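Local coordinates for putative cell invasion protein with MAC/Perforin domain (Bacteroides thetaiotaomicron VPI-5482, PDB 3KK7) that is of uncertain function but belongs to the membrane-attack complex/perforin family and may take part in cell invasion or membrane interaction by this human gut symbiont, at residues A52-L56 / L213-T218; V79-L85 / I183-D189. Numbering follows the deposited sequence.

Contact 1 (A52-L56 / L213-T218); sequences ATDFL and LTGYYT
Tyr216 overlaps Leu56 and the CB of Phe55 with its ring, with Tyr216 CE2 3.6 Å from Leu56 CD1 and Tyr216 CZ 3.7 Å from Phe55 CB. From Ala52 to Phe55 the backbone is tightly wound (phi -64 to -89°, psi -4 to -16°), and it opens at Leu56 (psi 136°). It faces an extended strand, residues 215-218, in opposed order: Ala52 lies nearest Thr218 (CA to CA 6.5 Å) and Leu56 nearest Leu213 (CA to CA 5.4 Å). The p rotamer of Tyr216, chi2 near 90°, carries its hydroxyl into the turn, where Tyr216 OH donates to Ala52 O at 2.5 Å and accepts a weak bond from Phe55 N at 3.3 Å. One buried phenol thus ties the wound backbone to the sheet, with apolar contacts at both ends: Ala52 CB to Thr218 CG2, 3.5 Å, and Phe55 CB to Leu213 CD1, 4.1 Å. Leu56 (chi1 t, chi2 p) also brings CD1 to 3.7 Å from Thr214 O. The turn leads into strand 58-60, antiparallel to strand 211-218 in the MACPF sheet; Leu56 and Tyr216 touch strand 157-173, while Phe55 and Leu213 reach strands 75-76 and 334-338.

Contact 2 (V79-L85 / I183-D189); sequences VVNMKKL and IAADYLD. With EDO (1,2-ethanediol), chain E.
An isolated beta bridge, placed where two helix-flanking loops pass each other, joins Val80 to Leu188 (CA to CA 4.6 Å). Its two hydrogen bonds, Asp189 N to Val79 O at 2.8 Å (173°) and Asn81 N to Tyr187 O at 2.7 Å (152°), follow the pattern around an antiparallel non-hydrogen-bonded pair. Asn81 (phi -77°, psi 86°) centres an inverse gamma turn and is the N-cap of helix 82-88: with chi1 t, its OD1 accepts from Lys84 N at 3.0 Å. Within the MACPF region this bridge links that helix to the junction of helices 177-186 and 190-198, where Asp189 is the second N-cap, its OD2 bonded to Phe192 N. Tyr187 (chi1 m) turns a ring face to Leu85, whose CD1 makes a CH-pi contact 4.1 Å from the ring centroid, 17° off the normal. Ile183 CG2 packs 3.7 Å from Val80 CG1, and Ile183 CD1 3.9 Å from Leu85 CD2. Tyr187 OH shares a very short 2.5 Å hydrogen bond with O1 of an ethanediol, probably from the crystallisation liquor.

In the fold
Both contacts lie in the MACPF region, their centres about 15 Å apart, with contact 2 nested inside the chain loop closed by contact 1. They touch at Leu56 O and CG of selenomethionine Met82, 3.4 Å apart, and Gly57 bonds through its backbone to Leu213 on one side and to Val79 and Val80 on the other. Contact 1 is the more buried (seven of ten touching residues, against five of ten) and sets a turn on the sheet; contact 2 joins helix ends. The polar ends of Lys84 and Asp186 in contact 2 both bond to Asn486 of the D3 domain. The Tyr216 hydroxyl bonds to main-chain atoms in 52-56/213-218, whereas both cross-segment bonds of 79-85/183-189 run main chain to main chain.

Contact 1 (A52-L56 / L213-T218)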
ATOM      1  N   ALA A  52      23.392   3.355   2.539  1.00 45.20           N
ATOM      2  CA  ALA A  52      22.589   2.161   2.396  1.00 42.93           C
ATOM      3  C   ALA A  52      21.598   1.917   3.536  1.00 40.92           C
ATOM      4  O   ALA A  52      20.671   1.140   3.388  1.00 40.26           O
ATOM      5  CB  ALA A  52      23.524   0.963   2.247  1.00 42.63           C
ATOM      6  N   THR A  53      21.784   2.587   4.663  1.00 38.71           N
ATOM      7  CA  THR A  53      20.934   2.381   5.815  1.00 36.92           C
ATOM      8  C   THR A  53      19.701   3.302   5.792  1.00 35.77           C
ATOM      9  O   THR A  53      18.730   3.088   6.524  1.00 35.76           O
ATOM     10  CB  THR A  53      21.752   2.560   7.137  1.00 37.10           C
ATOM     11  OG1 THR A  53      21.886   3.952   7.438  1.00 37.20           O
ATOM     12  CG2 THR A  53      23.150   1.905   7.025  1.00 34.88           C
ATOM     13  N   ASP A  54      19.723   4.320   4.944  1.00 34.34           N
ATOM     14  CA  ASP A  54      18.613   5.281   4.887  1.00 33.33           C
ATOM     15  C   ASP A  54      17.354   4.773   4.185  1.00 31.57           C
ATOM     16  O   ASP A  54      16.397   5.504   4.134  1.00 30.85           O
ATOM     17  CB  ASP A  54      19.034   6.586   4.169  1.00 33.84           C
ATOM     18  CG  ASP A  54      20.112   7.366   4.899  1.00 35.10           C
ATOM     19  OD1 ASP A  54      20.032   7.550   6.138  1.00 36.38           O
ATOM     20  OD2 ASP A  54      21.015   7.846   4.193  1.00 39.48           O
ATOM     21  N   PHE A  55      17.335   3.574   3.608  1.00 30.15           N
ATOM     22  CA  PHE A  55      16.102   3.122   2.940  1.00 29.49           C
ATOM     23  C   PHE A  55      15.076   2.566   3.920  1.00 28.97           C
ATOM     24  O   PHE A  55      13.917   2.401   3.569  1.00 28.56           O
ATOM     25  CB  PHE A  55      16.388   2.087   1.860  1.00 29.22           C
ATOM     26  CG  PHE A  55      17.265   2.599   0.792  1.00 29.45           C
ATOM     27  CD1 PHE A  55      16.763   3.411  -0.182  1.00 28.80           C
ATOM     28  CD2 PHE A  55      18.608   2.313   0.784  1.00 31.00           C
ATOM     29  CE1 PHE A  55      17.586   3.932  -1.160  1.00 30.63           C
ATOM     30  CE2 PHE A  55      19.447   2.830  -0.213  1.00 31.89           C
ATOM     31  CZ  PHE A  55      18.934   3.640  -1.171  1.00 29.95           C
ATOM     32  N   LEU A  56      15.502   2.285   5.143  1.00 28.36           N
ATOM     33  CA  LEU A  56      14.636   1.639   6.099  1.00 28.33           C
ATOM     34  C   LEU A  56      13.492   2.572   6.462  1.00 27.72           C
ATOM     35  O   LEU A  56      13.697   3.750   6.655  1.00 27.37           O
ATOM     36  CB  LEU A  56      15.428   1.247   7.346  1.00 28.33           C
ATOM     37  CG  LEU A  56      14.883   0.045   8.118  1.00 28.65           C
ATOM     38  CD1 LEU A  56      14.922  -1.219   7.285  1.00 24.59           C
ATOM     39  CD2 LEU A  56      15.707  -0.114   9.421  1.00 29.13           C
ATOM     40  N   LEU A 213       9.515  -0.421   3.652  1.00 22.22           N
ATOM     41  CA  LEU A 213      10.721  -1.253   3.799  1.00 22.22           C
ATOM     42  C   LEU A 213      11.060  -1.526   5.288  1.00 21.84           C
ATOM     43  O   LEU A 213      11.413  -0.613   6.004  1.00 21.37           O
ATOM     44  CB  LEU A 213      11.924  -0.571   3.100  1.00 21.87           C
ATOM     45  CG  LEU A 213      11.869  -0.590   1.564  1.00 21.59           C
ATOM     46  CD1 LEU A 213      12.661   0.571   0.934  1.00 21.99           C
ATOM     47  CD2 LEU A 213      12.338  -1.945   0.974  1.00 19.10           C
ATOM     48  N   THR A 214      10.970  -2.786   5.709  1.00 21.88           N
ATOM     49  CA  THR A 214      11.342  -3.238   7.043  1.00 21.94           C
ATOM     50  C   THR A 214      12.531  -4.205   7.060  1.00 22.58           C
ATOM     51  O   THR A 214      13.170  -4.380   8.122  1.00 22.23           O
ATOM     52  CB  THR A 214      10.177  -3.986   7.736  1.00 21.70           C
ATOM     53  OG1 THR A 214       9.851  -5.164   6.985  1.00 25.55           O
ATOM     54  CG2 THR A 214       8.938  -3.112   7.879  1.00 19.57           C
ATOM     55  N   GLY A 215      12.815  -4.853   5.919  1.00 22.63           N
ATOM     56  CA  GLY A 215      13.911  -5.846   5.835  1.00 22.76           C
ATOM     57  C   GLY A 215      14.556  -5.978   4.456  1.00 23.05           C
ATOM     58  O   GLY A 215      13.955  -6.472   3.514  1.00 23.09           O
ATOM     59  N   TYR A 216      15.800  -5.544   4.318  1.00 23.52           N
ATOM     60  CA  TYR A 216      16.471  -5.645   3.031  1.00 23.38           C
ATOM     61  C   TYR A 216      17.922  -6.003   3.164  1.00 23.43           C
ATOM     62  O   TYR A 216      18.442  -6.072   4.274  1.00 22.99           O
ATOM     63  CB  TYR A 216      16.325  -4.347   2.243  1.00 23.41           C
ATOM     64  CG  TYR A 216      16.922  -3.072   2.831  1.00 23.71           C
ATOM     65  CD1 TYR A 216      18.223  -2.676   2.536  1.00 22.09           C
ATOM     66  CD2 TYR A 216      16.132  -2.213   3.615  1.00 23.85           C
ATOM     67  CE1 TYR A 216      18.736  -1.472   3.019  1.00 22.05           C
ATOM     68  CE2 TYR A 216      16.633  -1.023   4.122  1.00 23.55           C
ATOM     69  CZ  TYR A 216      17.934  -0.642   3.823  1.00 23.51           C
ATOM     70  OH  TYR A 216      18.402   0.568   4.345  1.00 18.76           O
ATOM     71  N   TYR A 217      18.561  -6.245   2.016  1.00 23.71           N
ATOM     72  CA  TYR A 217      19.993  -6.514   1.952  1.00 23.57           C
ATOM     73  C   TYR A 217      20.711  -5.364   1.291  1.00 23.34           C
ATOM     74  O   TYR A 217      20.127  -4.650   0.478  1.00 23.43           O
ATOM     75  CB  TYR A 217      20.251  -7.776   1.158  1.00 23.88           C
ATOM     76  CG  TYR A 217      19.689  -9.012   1.800  1.00 24.47           C
ATOM     77  CD1 TYR A 217      20.377  -9.659   2.812  1.00 25.61           C
ATOM     78  CD2 TYR A 217      18.463  -9.537   1.394  1.00 24.75           C
ATOM     79  CE1 TYR A 217      19.872 -10.803   3.383  1.00 25.66           C
ATOM     80  CE2 TYR A 217      17.953 -10.670   1.960  1.00 25.16           C
ATOM     81  CZ  TYR A 217      18.662 -11.293   2.958  1.00 24.25           C
ATOM     82  OH  TYR A 217      18.162 -12.405   3.534  1.00 25.90           O
ATOM     83  N   THR A 218      21.978  -5.168   1.669  1.00 23.30           N
ATOM     84  CA  THR A 218      22.821  -4.168   1.027  1.00 22.64           C
ATOM     85  C   THR A 218      24.009  -4.795   0.360  1.00 22.63           C
ATOM     86  O   THR A 218      24.485  -5.856   0.782  1.00 23.04           O
ATOM     87  CB  THR A 218      23.374  -3.135   2.002  1.00 22.40           C
ATOM     88  OG1 THR A 218      24.138  -3.800   3.015  1.00 21.77           O
ATOM     89  CG2 THR A 218      22.244  -2.316   2.599  1.00 21.15           C
TER

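Contact 2 (V79-L85 / I183-D189)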
ATOM      1  N   VAL A  79       8.288   6.968   5.324  1.00 25.77           N
ATOM      2  CA  VAL A  79       7.038   6.811   6.057  1.00 25.38           C
ATOM      3  C   VAL A  79       7.334   6.915   7.564  1.00 25.17           C
ATOM      4  O   VAL A  79       6.694   7.695   8.292  1.00 24.73           O
ATOM      5  CB  VAL A  79       6.371   5.494   5.714  1.00 25.16           C
ATOM      6  CG1 VAL A  79       5.215   5.247   6.618  1.00 23.74           C
ATOM      7  CG2 VAL A  79       5.958   5.520   4.256  1.00 24.82           C
ATOM      8  N   VAL A  80       8.330   6.165   8.018  1.00 24.93           N
ATOM      9  CA  VAL A  80       8.780   6.296   9.394  1.00 24.91           C
ATOM     10  C   VAL A  80       9.830   7.382   9.467  1.00 25.39           C
ATOM     11  O   VAL A  80      10.744   7.416   8.641  1.00 25.42           O
ATOM     12  CB  VAL A  80       9.358   4.983   9.956  1.00 24.94           C
ATOM     13  CG1 VAL A  80       9.669   5.161  11.427  1.00 23.51           C
ATOM     14  CG2 VAL A  80       8.369   3.826   9.773  1.00 22.65           C
ATOM     15  N   ASN A  81       9.673   8.299  10.428  1.00 25.69           N
ATOM     16  CA  ASN A  81      10.754   9.236  10.769  1.00 25.35           C
ATOM     17  C   ASN A  81      11.815   8.501  11.611  1.00 25.86           C
ATOM     18  O   ASN A  81      11.773   8.548  12.844  1.00 26.19           O
ATOM     19  CB  ASN A  81      10.216  10.459  11.513  1.00 25.43           C
ATOM     20  CG  ASN A  81      11.300  11.506  11.801  1.00 24.24           C
ATOM     21  OD1 ASN A  81      12.477  11.217  11.716  1.00 24.76           O
ATOM     22  ND2 ASN A  81      10.893  12.716  12.136  1.00 21.39           N
HETATM   23  N   MSE A  82      12.754   7.838  10.919  1.00 25.65           N
HETATM   24  CA  MSE A  82      13.810   7.023  11.522  1.00 25.34           C
HETATM   25  C   MSE A  82      14.750   7.779  12.441  1.00 24.84           C
HETATM   26  O   MSE A  82      15.139   7.267  13.474  1.00 25.21           O
HETATM   27  CB  MSE A  82      14.648   6.355  10.432  1.00 25.02           C
HETATM   28  CG  MSE A  82      13.902   5.301   9.658  1.00 26.05           C
HETATM   29 SE   MSE A  82      13.297   3.763  10.740  0.75 25.51          SE
HETATM   30  CE  MSE A  82      15.063   3.184  11.282  1.00 22.26           C
ATOM     31  N   LYS A  83      15.142   8.978  12.056  1.00 24.65           N
ATOM     32  CA  LYS A  83      16.025   9.756  12.890  1.00 24.60           C
ATOM     33  C   LYS A  83      15.326  10.011  14.232  1.00 23.99           C
ATOM     34  O   LYS A  83      15.920   9.826  15.289  1.00 23.63           O
ATOM     35  CB  LYS A  83      16.435  11.061  12.208  1.00 24.72           C
ATOM     36  CG  LYS A  83      17.128  12.098  13.138  1.00 27.04           C
ATOM     37  CD  LYS A  83      17.544  13.367  12.378  1.00 29.20           C
ATOM     38  CE  LYS A  83      18.518  14.248  13.182  1.00 30.25           C
ATOM     39  NZ  LYS A  83      17.859  15.038  14.263  1.00 31.03           N
ATOM     40  N   LYS A  84      14.070  10.424  14.192  1.00 23.52           N
ATOM     41  CA  LYS A  84      13.348  10.688  15.434  1.00 23.67           C
ATOM     42  C   LYS A  84      13.152   9.415  16.262  1.00 22.22           C
ATOM     43  O   LYS A  84      13.322   9.426  17.475  1.00 22.20           O
ATOM     44  CB  LYS A  84      11.999  11.331  15.159  1.00 24.54           C
ATOM     45  CG  LYS A  84      11.309  11.898  16.415  1.00 27.62           C
ATOM     46  CD  LYS A  84       9.863  12.286  16.108  1.00 32.24           C
ATOM     47  CE  LYS A  84       9.211  12.964  17.301  1.00 35.69           C
ATOM     48  NZ  LYS A  84       8.405  14.163  16.856  1.00 39.39           N
ATOM     49  N   LEU A  85      12.805   8.325  15.606  1.00 20.79           N
ATOM     50  CA  LEU A  85      12.574   7.059  16.298  1.00 19.83           C
ATOM     51  C   LEU A  85      13.830   6.593  17.003  1.00 19.17           C
ATOM     52  O   LEU A  85      13.775   6.187  18.151  1.00 18.68           O
ATOM     53  CB  LEU A  85      12.085   5.974  15.326  1.00 19.21           C
ATOM     54  CG  LEU A  85      11.864   4.550  15.863  1.00 17.96           C
ATOM     55  CD1 LEU A  85      10.709   4.460  16.833  1.00 12.64           C
ATOM     56  CD2 LEU A  85      11.650   3.610  14.668  1.00 17.44           C
ATOM     57  N   ILE A 183       5.022   3.422  16.482  1.00 22.62           N
ATOM     58  CA  ILE A 183       5.527   4.186  15.330  1.00 21.28           C
ATOM     59  C   ILE A 183       4.384   4.965  14.682  1.00 20.71           C
ATOM     60  O   ILE A 183       4.527   6.157  14.391  1.00 19.12           O
ATOM     61  CB  ILE A 183       6.215   3.291  14.327  1.00 21.56           C
ATOM     62  CG1 ILE A 183       7.510   2.755  14.906  1.00 22.05           C
ATOM     63  CG2 ILE A 183       6.541   4.029  13.025  1.00 18.88           C
ATOM     64  CD1 ILE A 183       8.255   1.763  13.976  1.00 21.05           C
ATOM     65  N   ALA A 184       3.248   4.292  14.510  1.00 20.97           N
ATOM     66  CA  ALA A 184       2.042   4.890  13.901  1.00 21.75           C
ATOM     67  C   ALA A 184       1.580   6.133  14.669  1.00 22.55           C
ATOM     68  O   ALA A 184       1.366   7.209  14.074  1.00 23.46           O
ATOM     69  CB  ALA A 184       0.906   3.862  13.790  1.00 20.62           C
ATOM     70  N   ALA A 185       1.477   5.972  15.986  1.00 22.72           N
ATOM     71  CA  ALA A 185       1.070   7.023  16.934  1.00 22.76           C
ATOM     72  C   ALA A 185       1.931   8.289  16.943  1.00 22.86           C
ATOM     73  O   ALA A 185       1.387   9.408  17.030  1.00 23.41           O
ATOM     74  CB  ALA A 185       1.042   6.416  18.383  1.00 21.89           C
ATOM     75  N   ASP A 186       3.251   8.114  16.865  1.00 22.75           N
ATOM     76  CA  ASP A 186       4.189   9.205  17.163  1.00 23.30           C
ATOM     77  C   ASP A 186       5.415   9.392  16.251  1.00 23.19           C
ATOM     78  O   ASP A 186       6.033  10.416  16.320  1.00 23.07           O
ATOM     79  CB  ASP A 186       4.684   9.028  18.610  1.00 23.92           C
ATOM     80  CG  ASP A 186       3.702   9.574  19.650  1.00 25.38           C
ATOM     81  OD1 ASP A 186       3.533  10.808  19.690  1.00 29.60           O
ATOM     82  OD2 ASP A 186       3.119   8.796  20.443  1.00 29.17           O
ATOM     83  N   TYR A 187       5.757   8.440  15.383  1.00 23.80           N
ATOM     84  CA  TYR A 187       7.011   8.516  14.637  1.00 24.01           C
ATOM     85  C   TYR A 187       6.892   8.538  13.097  1.00 24.04           C
ATOM     86  O   TYR A 187       7.870   8.268  12.377  1.00 24.46           O
ATOM     87  CB  TYR A 187       7.935   7.395  15.123  1.00 24.17           C
ATOM     88  CG  TYR A 187       8.284   7.592  16.578  1.00 24.66           C
ATOM     89  CD1 TYR A 187       9.321   8.453  16.952  1.00 24.41           C
ATOM     90  CD2 TYR A 187       7.534   6.991  17.588  1.00 24.71           C
ATOM     91  CE1 TYR A 187       9.621   8.699  18.269  1.00 22.04           C
ATOM     92  CE2 TYR A 187       7.840   7.234  18.928  1.00 24.35           C
ATOM     93  CZ  TYR A 187       8.897   8.090  19.251  1.00 23.07           C
ATOM     94  OH  TYR A 187       9.241   8.310  20.564  1.00 22.82           O
ATOM     95  N   LEU A 188       5.718   8.914  12.593  1.00 23.56           N
ATOM     96  CA  LEU A 188       5.531   9.038  11.162  1.00 23.13           C
ATOM     97  C   LEU A 188       6.138  10.332  10.614  1.00 23.76           C
ATOM     98  O   LEU A 188       6.174  11.364  11.277  1.00 22.46           O
ATOM     99  CB  LEU A 188       4.051   8.944  10.792  1.00 22.91           C
ATOM    100  CG  LEU A 188       3.364   7.612  11.110  1.00 21.75           C
ATOM    101  CD1 LEU A 188       1.836   7.758  10.854  1.00 17.17           C
ATOM    102  CD2 LEU A 188       4.000   6.450  10.293  1.00 16.89           C
ATOM    103  N   ASP A 189       6.649  10.244   9.389  1.00 24.78           N
ATOM    104  CA  ASP A 189       7.204  11.389   8.710  1.00 25.17           C
ATOM    105  C   ASP A 189       6.064  12.383   8.506  1.00 26.07           C
ATOM    106  O   ASP A 189       4.941  11.979   8.157  1.00 26.65           O
ATOM    107  CB  ASP A 189       7.814  10.935   7.383  1.00 25.56           C
ATOM    108  CG  ASP A 189       8.154  12.083   6.473  1.00 25.00           C
ATOM    109  OD1 ASP A 189       9.293  12.555   6.526  1.00 22.18           O
ATOM    110  OD2 ASP A 189       7.255  12.525   5.731  1.00 26.52           O
TER
HETATM  111  C1  EDO E 605       6.423   7.861  22.559  1.00 41.48           C
HETATM  112  O1  EDO E 605       7.685   7.289  22.199  1.00 38.17           O
HETATM  113  C2  EDO E 605       5.529   6.782  23.155  1.00 42.19           C
HETATM  114  O2  EDO E 605       5.865   6.533  24.530  1.00 43.53           O